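Local coordinates for microbial serine proteinases; subtilisin (Bacillus subtilis, PDB 2GKO), which hydrolyses peptide bonds as a cold-adapted subtilisin, a serine endopeptidase that carries bound calcium ions, at residues M137-S142 / G177-L182; L161-A166 / M250-A255; V186-L191 / V224-P229; Y200-F205 / N285-G290; S206-K211 / D298-F303. All coordinates share one frame; numbering follows the deposited sequence.

Contact 1. Residues M137-S142 / G177-L182; sequences MSLGSS and GYPGAL. With NA (sodium ion), chain F; PMS (phenylmethanesulfonic acid), chain G.
Ser141 and Tyr178 face each other as a single antiparallel hydrogen-bonded pair: Tyr178 N donates a hydrogen bond to Ser141 O at 2.8 Å, nearly straight at 173°, and Ser141 N returns a more bent bond to Tyr178 O at 2.9 Å. The same Tyr178 O also receives a CA-H...O contact from Gly140 CA at 3.1 Å, so one carbonyl is met by two adjacent residues. The Tyr178 ring then lies with its CD2-CE2 edge toward the backbone of 141-142; Ser142 O sits in the ring plane, 3.6 Å from CD2, while Ala181 CB covers one face near the rim. Pro179, joined to Tyr178 by a cis peptide bond, turns its ring against segment 137-142, between Leu139 and Met137. Its CD meets Leu139 CD1 at 3.7 Å, the two side chains crossing at about a right angle, and its CG is met by Met137 CE at 3.8 Å, brought there by the bend of the methionine at chi3 (-78°). A water bridges the two loops, donating to Leu139 O and accepting from Gly180 N. Beyond it, the type I turn from Pro179 to Leu182 aims the carbonyls of Gly180 and Leu182 at a sodium ion, which Ala185 O and two waters also bind. At the other end Ser138 and Leu139 line the phenylmethanesulfonic acid pocket. Met137 ends strand 133-137, bonded through its backbone to strand 161-165; its side chain packs on helices 112-129 and 146-157, the latter also covering Pro179.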
# COMPACT_ATOMS: atom_id res chain seq x y z
N MET A 137 3.46 -3.94 0.49
CA MET A 137 3.50 -4.96 1.54
C MET A 137 2.58 -4.56 2.69
O MET A 137 2.94 -3.80 3.58
CB MET A 137 4.93 -5.22 2.04
CG MET A 137 5.68 -6.03 1.05
SD MET A 137 7.27 -6.56 1.64
CE MET A 137 8.17 -5.14 1.44
N SER A 138 1.37 -5.08 2.63
CA SER A 138 0.38 -4.87 3.67
C SER A 138 0.55 -5.97 4.71
O SER A 138 -0.29 -6.86 4.87
CB SER A 138 -1.02 -4.85 3.06
OG SER A 138 -1.24 -3.63 2.41
N LEU A 139 1.69 -5.90 5.39
CA LEU A 139 2.06 -6.94 6.33
C LEU A 139 3.09 -6.33 7.25
O LEU A 139 3.72 -5.32 6.95
CB LEU A 139 2.58 -8.18 5.60
CG LEU A 139 3.77 -8.03 4.65
CD1 LEU A 139 5.07 -8.11 5.42
CD2 LEU A 139 3.75 -9.09 3.54
N GLY A 140 3.24 -6.94 8.42
CA GLY A 140 4.19 -6.39 9.36
C GLY A 140 4.43 -7.33 10.51
O GLY A 140 3.66 -8.23 10.76
N SER A 141 5.55 -7.10 11.18
CA SER A 141 5.90 -7.82 12.39
C SER A 141 6.71 -6.86 13.25
O SER A 141 7.30 -5.92 12.76
CB SER A 141 6.68 -9.08 12.01
OG SER A 141 7.66 -9.45 12.96
N SER A 142 6.71 -7.09 14.56
CA SER A 142 7.46 -6.23 15.49
C SER A 142 8.95 -6.42 15.31
O SER A 142 9.73 -5.50 15.61
CB SER A 142 7.09 -6.55 16.94
OG SER A 142 7.24 -7.94 17.20
N GLY A 177 6.27 -1.30 13.04
CA GLY A 177 6.92 -2.57 12.77
C GLY A 177 7.56 -2.59 11.40
O GLY A 177 7.68 -1.55 10.75
N TYR A 178 7.96 -3.78 11.00
CA TYR A 178 8.76 -4.03 9.82
C TYR A 178 7.94 -4.83 8.79
O TYR A 178 7.20 -5.72 9.17
CB TYR A 178 10.02 -4.82 10.22
CG TYR A 178 10.92 -4.02 11.11
CD1 TYR A 178 11.87 -3.17 10.58
CD2 TYR A 178 10.79 -4.10 12.51
CE1 TYR A 178 12.69 -2.44 11.40
CE2 TYR A 178 11.60 -3.36 13.33
CZ TYR A 178 12.54 -2.53 12.78
OH TYR A 178 13.35 -1.77 13.61
N PRO A 179 8.11 -4.59 7.49
CA PRO A 179 9.13 -3.72 6.90
C PRO A 179 8.87 -2.21 6.90
O PRO A 179 9.73 -1.49 6.43
CB PRO A 179 9.21 -4.23 5.46
CG PRO A 179 7.78 -4.73 5.15
CD PRO A 179 7.33 -5.32 6.46
N GLY A 180 7.72 -1.75 7.39
CA GLY A 180 7.38 -0.34 7.39
C GLY A 180 8.47 0.56 7.96
O GLY A 180 8.75 1.62 7.38
N ALA A 181 9.10 0.11 9.05
CA ALA A 181 10.07 0.92 9.77
C ALA A 181 11.41 1.02 9.06
O ALA A 181 12.28 1.77 9.49
CB ALA A 181 10.29 0.35 11.15
N LEU A 182 11.60 0.26 7.98
CA LEU A 182 12.84 0.33 7.21
C LEU A 182 13.02 1.66 6.53
O LEU A 182 12.07 2.28 6.07
CB LEU A 182 12.89 -0.77 6.17
CG LEU A 182 12.88 -2.17 6.72
CD1 LEU A 182 12.83 -3.16 5.60
CD2 LEU A 182 14.09 -2.40 7.64
NA NA F . 10.03 3.30 6.56
C PMS G . -2.60 -6.81 8.07
S PMS G . -2.07 -5.23 7.90
C1 PMS G . -4.08 -7.00 7.77
C2 PMS G . -5.04 -6.89 8.77
C3 PMS G . -6.39 -7.09 8.49
C4 PMS G . -6.78 -7.43 7.20
C5 PMS G . -5.83 -7.58 6.20
C6 PMS G . -4.48 -7.37 6.49
O2S PMS G . -0.71 -5.19 8.39
O1S PMS G . -3.07 -4.39 8.54
O HOH W 1 5.12 -3.15 8.01
O HOH W 2 8.64 5.20 6.43
O HOH W 3 10.86 4.39 8.49

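Contact 2. Residues L161-A166 / M250-A255; sequences LIIAAA and MASPHA
Ile163 and Ser252 carry most of this contact, and no hydrogen bond crosses it. The apolar part rests on the CG2 branch of Ile163, anti to the backbone N, which reaches the helix in two places: 3.9 Å from Ala255 CB, and 3.5 Å from the hydroxyl oxygen Ser252 OG. The small Ala164, Ala165, Ser252 and Ala255 are consistent with the close spacing, the axes of strand 161-165 and helix 250-255 approaching to 6.8 Å and running nearly antiparallel at 157°. The polar part belongs to Ser252. Its OG is anti to the backbone N (chi1 -172°), which lays it against the strand backbone, 3.4 Å from Ala164 C, with Ser252 CB 3.7 Å from Ala165 N. That hydroxyl is hydrogen-bonded beyond the two segments, to Asn136 OD1. Within the helix, His254 ND1 donates to Met250 O at 2.8 Å, the acceptor lying in the imidazole plane; this fixes the rotation of the ring on the side turned from the strand. The helix is kinked at Pro253, which has no N-H to give to the turn before. Ala165 and Met250 both touch phenylmethanesulfonic acid, so both segments contribute to the pocket of that ligand. The chemistry implies a contact held by close fit: the buried hydroxyl can rest against the strand backbone, consistent with its bond to Asn136, while the rest is close contact of methyl groups and backbone.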
# COMPACT_ATOMS: atom_id res chain seq x y z
N LEU A 161 9.92 1.18 -5.88
CA LEU A 161 9.34 1.91 -4.76
C LEU A 161 8.60 0.92 -3.86
O LEU A 161 7.80 0.14 -4.33
CB LEU A 161 8.39 2.97 -5.24
CG LEU A 161 7.76 3.86 -4.16
CD1 LEU A 161 8.81 4.64 -3.39
CD2 LEU A 161 6.81 4.80 -4.81
N ILE A 162 8.91 0.94 -2.57
CA ILE A 162 8.31 0.00 -1.61
C ILE A 162 7.40 0.74 -0.63
O ILE A 162 7.84 1.62 0.08
CB ILE A 162 9.39 -0.78 -0.85
CG1 ILE A 162 10.23 -1.64 -1.82
CG2 ILE A 162 8.74 -1.67 0.19
CD1 ILE A 162 11.59 -1.13 -2.08
N ILE A 163 6.13 0.37 -0.63
CA ILE A 163 5.12 0.93 0.27
C ILE A 163 4.69 -0.18 1.21
O ILE A 163 4.49 -1.30 0.78
CB ILE A 163 3.88 1.45 -0.52
CG1 ILE A 163 4.28 2.31 -1.73
CG2 ILE A 163 2.90 2.20 0.43
CD1 ILE A 163 5.04 3.53 -1.39
N ALA A 164 4.56 0.13 2.50
CA ALA A 164 4.17 -0.86 3.49
C ALA A 164 3.27 -0.29 4.57
O ALA A 164 3.33 0.87 4.91
CB ALA A 164 5.41 -1.46 4.14
N ALA A 165 2.48 -1.17 5.16
CA ALA A 165 1.70 -0.86 6.33
C ALA A 165 2.60 -0.43 7.49
O ALA A 165 3.62 -1.07 7.76
CB ALA A 165 0.91 -2.07 6.73
N ALA A 166 2.18 0.57 8.25
CA ALA A 166 2.93 0.96 9.46
C ALA A 166 2.83 -0.12 10.54
O ALA A 166 3.78 -0.30 11.29
CB ALA A 166 2.45 2.31 9.99
N MET A 250 -4.88 -1.65 4.79
CA MET A 250 -5.84 -1.00 3.89
C MET A 250 -5.32 0.36 3.43
O MET A 250 -5.61 0.81 2.31
CB MET A 250 -7.20 -0.83 4.58
CG MET A 250 -8.04 -2.11 4.71
SD MET A 250 -7.30 -3.49 5.67
CE MET A 250 -6.67 -4.52 4.33
N ALA A 251 -4.54 1.01 4.28
CA ALA A 251 -3.96 2.33 4.00
C ALA A 251 -2.85 2.22 2.97
O ALA A 251 -2.77 3.04 2.06
CB ALA A 251 -3.44 2.96 5.30
N SER A 252 -1.97 1.25 3.15
CA SER A 252 -0.85 1.04 2.27
C SER A 252 -1.24 1.06 0.78
O SER A 252 -0.62 1.79 0.03
CB SER A 252 -0.09 -0.24 2.67
OG SER A 252 1.12 -0.38 1.94
N PRO A 253 -2.21 0.26 0.34
CA PRO A 253 -2.55 0.27 -1.09
C PRO A 253 -3.16 1.56 -1.60
O PRO A 253 -3.06 1.79 -2.79
CB PRO A 253 -3.54 -0.87 -1.23
CG PRO A 253 -4.10 -1.07 0.12
CD PRO A 253 -2.97 -0.78 1.05
N HIS A 254 -3.79 2.36 -0.75
CA HIS A 254 -4.19 3.70 -1.17
C HIS A 254 -2.96 4.52 -1.58
O HIS A 254 -2.94 5.15 -2.64
CB HIS A 254 -4.92 4.41 -0.05
CG HIS A 254 -6.34 3.99 0.10
ND1 HIS A 254 -6.73 2.95 0.92
CD2 HIS A 254 -7.49 4.49 -0.42
CE1 HIS A 254 -8.04 2.84 0.91
NE2 HIS A 254 -8.53 3.75 0.07
N ALA A 255 -1.93 4.48 -0.76
CA ALA A 255 -0.67 5.12 -1.08
C ALA A 255 0.04 4.50 -2.27
O ALA A 255 0.61 5.20 -3.08
CB ALA A 255 0.24 5.09 0.11

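Contact 3. Residues V186-L191 / V224-P229; sequences VAVAAL and VEISAP
Ala187 O is gripped by two successive N-H groups of the other segment: Glu225 N at 3.0 Å, and Ile226 N at 3.4 Å, a weak bond. Past this fork the pairing becomes regular. Ala189 N donates to Ile226 O at 2.9 Å, Ala228 N to Ala189 O, and Leu191 N to Ala228 O at 2.8 Å. The alternation of donors and acceptors about Ala189 is the parallel pattern, with Val188 beside Ile226 and Leu191 beside Pro229; the axes of the short segments are turned 41° from each other. They belong to the parallel core of the subtilase alpha/beta fold, strand 186-192 lying between 161-165 and 226-229. On the face bearing Val188, Ile226 and Ala228, which helix 248-265 covers, Val188 CG1 meets Ala228 CB at 3.9 Å, and its CG2 approaches Ile226 CG1 obliquely. On the other face Leu191 CD2 lies 3.7 Å from Ser227 CB, and Ser227 OG is hydrogen-bonded to Ser301 O. Glu225 has its CG anti to the backbone N (chi1 -170°) and its chain bent at chi2, which carries it across Val186 at about a right angle, with OE2 3.5 Å from CG2 of that valine. Its buried carboxylate is answered from outside by Arg275 and Gln279 at OE2, while OE1 accepts from a sodium-bound water at 2.8 Å; the same water accepts a hydrogen bond from Ala187 N.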
# COMPACT_ATOMS: atom_id res chain seq x y z
N VAL A 186 8.21 2.96 2.61
CA VAL A 186 7.30 4.01 2.99
C VAL A 186 6.26 3.43 3.94
O VAL A 186 5.38 2.67 3.50
CB VAL A 186 6.62 4.62 1.75
CG1 VAL A 186 5.55 5.63 2.13
CG2 VAL A 186 7.62 5.24 0.83
N ALA A 187 6.34 3.78 5.22
CA ALA A 187 5.38 3.29 6.20
C ALA A 187 4.15 4.16 6.16
O ALA A 187 4.23 5.37 6.37
CB ALA A 187 5.97 3.30 7.59
N VAL A 188 2.99 3.54 5.96
CA VAL A 188 1.73 4.22 5.84
C VAL A 188 0.82 3.99 7.06
O VAL A 188 0.47 2.84 7.41
CB VAL A 188 1.00 3.77 4.56
CG1 VAL A 188 -0.30 4.60 4.37
CG2 VAL A 188 1.90 3.90 3.37
N ALA A 189 0.45 5.08 7.72
CA ALA A 189 -0.51 5.07 8.82
C ALA A 189 -1.94 5.07 8.30
O ALA A 189 -2.20 5.51 7.17
CB ALA A 189 -0.31 6.28 9.71
N ALA A 190 -2.86 4.60 9.15
CA ALA A 190 -4.27 4.48 8.78
C ALA A 190 -5.06 5.62 9.34
O ALA A 190 -5.06 5.86 10.54
CB ALA A 190 -4.87 3.19 9.28
N LEU A 191 -5.77 6.26 8.44
CA LEU A 191 -6.80 7.24 8.77
C LEU A 191 -8.18 6.62 8.87
O LEU A 191 -8.51 5.63 8.19
CB LEU A 191 -6.80 8.33 7.69
CG LEU A 191 -5.50 9.09 7.49
CD1 LEU A 191 -5.62 9.94 6.23
CD2 LEU A 191 -5.15 9.96 8.68
N VAL A 224 7.12 6.80 10.73
CA VAL A 224 5.93 6.81 9.89
C VAL A 224 6.12 7.92 8.85
O VAL A 224 6.69 8.95 9.14
CB VAL A 224 4.64 7.07 10.72
CG1 VAL A 224 3.44 7.28 9.82
CG2 VAL A 224 4.39 5.89 11.72
N GLU A 225 5.65 7.68 7.63
CA GLU A 225 5.98 8.55 6.50
C GLU A 225 4.77 9.34 6.03
O GLU A 225 4.82 10.55 5.95
CB GLU A 225 6.59 7.72 5.37
CG GLU A 225 7.20 8.51 4.22
CD GLU A 225 8.36 7.80 3.56
OE1 GLU A 225 8.93 6.87 4.14
OE2 GLU A 225 8.75 8.19 2.43
N ILE A 226 3.69 8.65 5.70
CA ILE A 226 2.49 9.30 5.23
C ILE A 226 1.27 8.55 5.78
O ILE A 226 1.43 7.44 6.32
CB ILE A 226 2.45 9.36 3.66
CG1 ILE A 226 2.37 7.96 3.05
CG2 ILE A 226 3.65 10.12 3.09
CD1 ILE A 226 2.30 7.98 1.55
N SER A 227 0.10 9.15 5.65
CA SER A 227 -1.15 8.59 6.10
C SER A 227 -2.13 8.41 4.94
O SER A 227 -2.14 9.17 3.98
CB SER A 227 -1.75 9.50 7.18
OG SER A 227 -0.88 9.66 8.28
N ALA A 228 -2.96 7.39 5.03
CA ALA A 228 -4.00 7.17 4.03
C ALA A 228 -5.16 6.45 4.66
O ALA A 228 -5.03 5.91 5.74
CB ALA A 228 -3.46 6.37 2.85
N PRO A 229 -6.32 6.44 4.01
CA PRO A 229 -7.50 5.77 4.56
C PRO A 229 -7.30 4.29 4.87
O PRO A 229 -6.87 3.54 3.99
CB PRO A 229 -8.55 5.97 3.46
CG PRO A 229 -8.12 7.21 2.80
CD PRO A 229 -6.63 7.11 2.73
O HOH W 2 8.64 5.20 6.43

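Contact 4. Residues Y200-F205 / N285-G290; sequences YRVADF and NDILSG. With CA (calcium ion), chain D.
Segment 285-290 supplies part of a calcium site, and Ile287, Ser289 and Gly290 of it meet strand 199-202. Asp286 OD1 and Ile287 O bind the calcium, with Gly294, Gly296, Asp298 and a water completing it. Across the contact, Val202 N donates to Ser289 O at 3.0 Å in a nearly straight bond (173°). Ile287 reaches the strand with two branches: CG2 meets Val202 CG2 at 3.8 Å, and CD1 lies 3.6 Å from Tyr200 O. Ser289 OG, close to the Arg201 backbone, is hydrogen-bonded to Gln196 O. Arg201 extends from CG to NE, and one face of its guanidinium is covered near the rim by Gly290 CA, 3.8 Å from the plane. Its NH1 and NH2 both grip Asp204 OD1, at 3.0 Å from NH1, and NH1 also forms a salt bridge with Glu192. An alanine here would probably leave Asp204 and Glu192 without their shared positive partner and uncover Gly290. The calcium loop, following helix 271-283, thus lies along strand 199-202, which pairs antiparallel with strand 186-192; Leu191 of the latter touches both Tyr200 and Ile287.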
# COMPACT_ATOMS: atom_id res chain seq x y z
N TYR A 200 -8.64 14.65 8.63
CA TYR A 200 -8.88 13.26 8.96
C TYR A 200 -8.05 12.87 10.19
O TYR A 200 -6.98 13.42 10.44
CB TYR A 200 -8.55 12.36 7.77
CG TYR A 200 -9.60 12.45 6.70
CD1 TYR A 200 -10.82 11.81 6.84
CD2 TYR A 200 -9.39 13.21 5.55
CE1 TYR A 200 -11.79 11.88 5.87
CE2 TYR A 200 -10.36 13.29 4.58
CZ TYR A 200 -11.55 12.64 4.73
OH TYR A 200 -12.53 12.72 3.76
N ARG A 201 -8.56 11.89 10.93
CA ARG A 201 -7.97 11.49 12.20
C ARG A 201 -7.24 10.16 12.00
O ARG A 201 -7.75 9.28 11.32
CB ARG A 201 -9.06 11.34 13.23
CG ARG A 201 -8.58 10.96 14.61
CD ARG A 201 -9.69 10.89 15.62
NE ARG A 201 -9.19 10.70 16.98
CZ ARG A 201 -8.91 9.53 17.53
NH1 ARG A 201 -9.06 8.38 16.87
NH2 ARG A 201 -8.43 9.51 18.76
N VAL A 202 -6.06 10.03 12.59
CA VAL A 202 -5.34 8.75 12.61
C VAL A 202 -6.11 7.81 13.52
O VAL A 202 -6.47 8.17 14.63
CB VAL A 202 -3.91 8.88 13.13
CG1 VAL A 202 -3.20 7.52 13.06
CG2 VAL A 202 -3.11 9.92 12.33
N ALA A 203 -6.31 6.57 13.05
CA ALA A 203 -6.95 5.56 13.86
C ALA A 203 -6.06 5.17 15.04
O ALA A 203 -4.87 5.06 14.89
CB ALA A 203 -7.32 4.37 13.00
N ASP A 204 -6.67 4.96 16.20
CA ASP A 204 -5.94 4.56 17.40
C ASP A 204 -5.08 3.31 17.17
O ASP A 204 -4.00 3.21 17.71
CB ASP A 204 -6.88 4.27 18.58
CG ASP A 204 -7.63 5.49 19.07
OD1 ASP A 204 -7.37 6.63 18.61
OD2 ASP A 204 -8.50 5.36 19.95
N PHE A 205 -5.55 2.36 16.36
CA PHE A 205 -4.78 1.12 16.14
C PHE A 205 -3.50 1.29 15.35
O PHE A 205 -2.63 0.43 15.37
CB PHE A 205 -5.65 0.02 15.49
CG PHE A 205 -6.03 0.28 14.06
CD1 PHE A 205 -5.09 0.10 13.05
CD2 PHE A 205 -7.30 0.69 13.72
CE1 PHE A 205 -5.41 0.36 11.71
CE2 PHE A 205 -7.64 0.93 12.38
CZ PHE A 205 -6.69 0.77 11.38
N ASN A 285 -0.77 18.51 3.37
CA ASN A 285 -1.97 18.07 4.07
C ASN A 285 -1.59 17.49 5.42
O ASN A 285 -1.75 16.31 5.69
CB ASN A 285 -2.73 17.05 3.23
CG ASN A 285 -3.37 17.67 2.01
OD1 ASN A 285 -4.05 18.68 2.11
ND2 ASN A 285 -3.17 17.05 0.85
N ASP A 286 -1.04 18.37 6.25
CA ASP A 286 -0.69 18.07 7.63
C ASP A 286 -1.87 17.46 8.38
O ASP A 286 -2.96 18.03 8.40
CB ASP A 286 -0.29 19.40 8.29
CG ASP A 286 0.37 19.23 9.62
OD1 ASP A 286 0.44 18.10 10.16
OD2 ASP A 286 0.87 20.21 10.22
N ILE A 287 -1.68 16.26 8.93
CA ILE A 287 -2.69 15.61 9.73
C ILE A 287 -2.53 16.07 11.17
O ILE A 287 -1.43 16.07 11.71
CB ILE A 287 -2.58 14.05 9.60
CG1 ILE A 287 -3.01 13.61 8.19
CG2 ILE A 287 -3.38 13.34 10.71
CD1 ILE A 287 -4.50 13.75 7.88
N LEU A 288 -3.64 16.45 11.79
CA LEU A 288 -3.60 17.15 13.07
C LEU A 288 -4.38 16.45 14.17
O LEU A 288 -4.52 16.99 15.26
CB LEU A 288 -4.18 18.57 12.89
CG LEU A 288 -3.42 19.47 11.93
CD1 LEU A 288 -4.22 20.77 11.74
CD2 LEU A 288 -2.05 19.76 12.45
N SER A 289 -4.91 15.26 13.90
CA SER A 289 -5.74 14.61 14.90
C SER A 289 -5.47 13.12 14.97
O SER A 289 -5.06 12.51 13.98
CB SER A 289 -7.22 14.85 14.64
OG SER A 289 -7.62 14.46 13.34
N GLY A 290 -5.73 12.57 16.15
CA GLY A 290 -5.33 11.21 16.50
C GLY A 290 -4.29 11.28 17.61
O GLY A 290 -3.59 12.29 17.80
CA CA D . 0.88 16.46 11.73
O HOH W 4 1.04 14.95 9.82

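Contact 5. Residues S206-K211 / D298-F303; sequences SSRGHK and DIASGF. With CA (calcium ion), chain D.
A tight turn at a calcium site, an Asx motif headed by Asp298, presents Ile299 and Ala300 to the loop 206-211. Ile299 O accepts from Gly209 N at 2.9 Å (163°), and Arg208 CA adds a CA-H...O contact to the same oxygen. Ile299 points into the loop: its CG2 lies 3.4 Å from His210 O, and CG1, set between backbone N and carbonyl carbon (chi1 62°), meets Arg208 CG at 3.9 Å. Arg208 bends at chi2 and passes along Ala300, its NE 3.6 Å from Ala300 CB. The guanidinium is then held by carbonyls: NH1 donates to Ser206 O at 2.7 Å, nearly in the guanidinium plane, and also to Ala203 O, while NH2 reaches Asn291 O. A leucine in its place would probably leave the carbonyls of Ser206, Ala203 and Asn291 without this donor and lose the guanidinium packing on Ala300. One water joins Ser206 OG, Ser207 O and Ala300 O. Asp298 divides its oxygens, OD2 binding calcium at 2.3 Å while OD1 accepts from Ser301 N and Ser301 OG. This carboxylate probably couples metal binding to the turn, while one backbone bond, a bridging water and the buried Ile299 side chain join the loop to it.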
# COMPACT_ATOMS: atom_id res chain seq x y z
N SER A 206 -3.38 2.39 14.62
CA SER A 206 -2.27 2.55 13.70
C SER A 206 -0.94 2.69 14.47
O SER A 206 -0.86 3.45 15.43
CB SER A 206 -2.55 3.78 12.83
OG SER A 206 -1.64 3.90 11.77
N SER A 207 0.08 1.93 14.07
CA SER A 207 1.37 1.96 14.76
C SER A 207 2.02 3.32 14.61
O SER A 207 2.04 3.91 13.52
CB SER A 207 2.29 0.88 14.21
OG SER A 207 1.86 -0.42 14.61
N ARG A 208 2.56 3.80 15.72
CA ARG A 208 3.26 5.09 15.78
C ARG A 208 4.76 4.94 15.63
O ARG A 208 5.37 3.96 16.04
CB ARG A 208 2.97 5.79 17.12
CG ARG A 208 1.79 6.70 17.12
CD ARG A 208 0.46 6.03 16.78
NE ARG A 208 -0.63 7.00 16.90
CZ ARG A 208 -1.90 6.79 16.59
NH1 ARG A 208 -2.32 5.62 16.14
NH2 ARG A 208 -2.78 7.76 16.75
N GLY A 209 5.39 5.96 15.05
CA GLY A 209 6.83 6.00 14.99
C GLY A 209 7.43 6.39 16.34
O GLY A 209 6.72 6.50 17.36
N HIS A 210 8.73 6.63 16.31
CA HIS A 210 9.53 6.92 17.51
C HIS A 210 9.71 8.40 17.73
O HIS A 210 9.93 9.16 16.78
CB HIS A 210 10.90 6.22 17.39
CG HIS A 210 10.80 4.72 17.39
ND1 HIS A 210 10.82 3.98 18.55
CD2 HIS A 210 10.62 3.84 16.38
CE1 HIS A 210 10.67 2.70 18.25
NE2 HIS A 210 10.53 2.59 16.94
N LYS A 211 9.61 8.83 18.98
CA LYS A 211 9.64 10.28 19.27
C LYS A 211 10.99 10.93 18.92
O LYS A 211 11.02 12.07 18.48
CB LYS A 211 9.36 10.56 20.74
CG LYS A 211 8.03 10.11 21.26
CD LYS A 211 7.72 10.73 22.61
CE LYS A 211 6.42 10.16 23.15
NZ LYS A 211 6.04 10.66 24.50
N ASP A 298 4.72 14.16 12.56
CA ASP A 298 4.48 13.53 13.87
C ASP A 298 4.48 12.01 13.78
O ASP A 298 4.47 11.43 12.69
CB ASP A 298 3.20 14.08 14.52
CG ASP A 298 1.98 13.84 13.69
OD1 ASP A 298 1.64 12.66 13.50
OD2 ASP A 298 1.25 14.73 13.21
N ILE A 299 4.54 11.36 14.93
CA ILE A 299 4.70 9.91 14.96
C ILE A 299 3.42 9.15 14.59
O ILE A 299 3.48 7.96 14.29
CB ILE A 299 5.22 9.39 16.34
CG1 ILE A 299 4.21 9.71 17.45
CG2 ILE A 299 6.60 9.95 16.64
CD1 ILE A 299 4.62 9.16 18.80
N ALA A 300 2.29 9.83 14.63
CA ALA A 300 1.01 9.21 14.28
C ALA A 300 0.78 9.14 12.79
O ALA A 300 0.31 8.14 12.27
CB ALA A 300 -0.11 9.94 14.93
N SER A 301 1.15 10.22 12.10
CA SER A 301 0.74 10.44 10.72
C SER A 301 1.90 10.75 9.77
O SER A 301 1.66 10.93 8.58
CB SER A 301 -0.29 11.55 10.67
OG SER A 301 0.26 12.78 11.14
N GLY A 302 3.13 10.77 10.26
CA GLY A 302 4.27 11.20 9.48
C GLY A 302 4.03 12.61 8.94
O GLY A 302 3.54 13.49 9.67
N PHE A 303 4.33 12.82 7.66
CA PHE A 303 4.31 14.16 7.05
C PHE A 303 2.90 14.66 6.80
O PHE A 303 2.66 15.88 6.70
CB PHE A 303 5.07 14.18 5.73
CG PHE A 303 6.54 13.86 5.81
CD1 PHE A 303 7.18 13.44 6.99
CD2 PHE A 303 7.32 14.00 4.67
CE1 PHE A 303 8.51 13.13 7.02
CE2 PHE A 303 8.64 13.70 4.68
CZ PHE A 303 9.26 13.28 5.85
CA CA D . 0.88 16.46 11.73
O HOH W 5 -0.02 5.65 13.05
O HOH W 4 1.04 14.95 9.82

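Contact 2 lies at the centre of the chain, with contact 3 beside it, 7 Å between centres, and the two share the sheet: Ala164 N lies 2.8 Å from Val186 O. Contact 1 adjoins contact 2 through Met137 N and Ile163 O, 2.8 Å apart, and together they line the phenylmethanesulfonic acid pocket with Ser138, Leu139, Ala165 and Met250. The sodium-bound water ties contact 1 to contact 3. Contacts 4 and 5 lie outward, their centres 10 Å apart, and supply Asp286, Ile287 and Asp298 to a single calcium ion. Contact 3 joins this side to the core, with Glu225 O 2.9 Å from Phe303 N and Ala190 O 2.9 Å from Ala203 N.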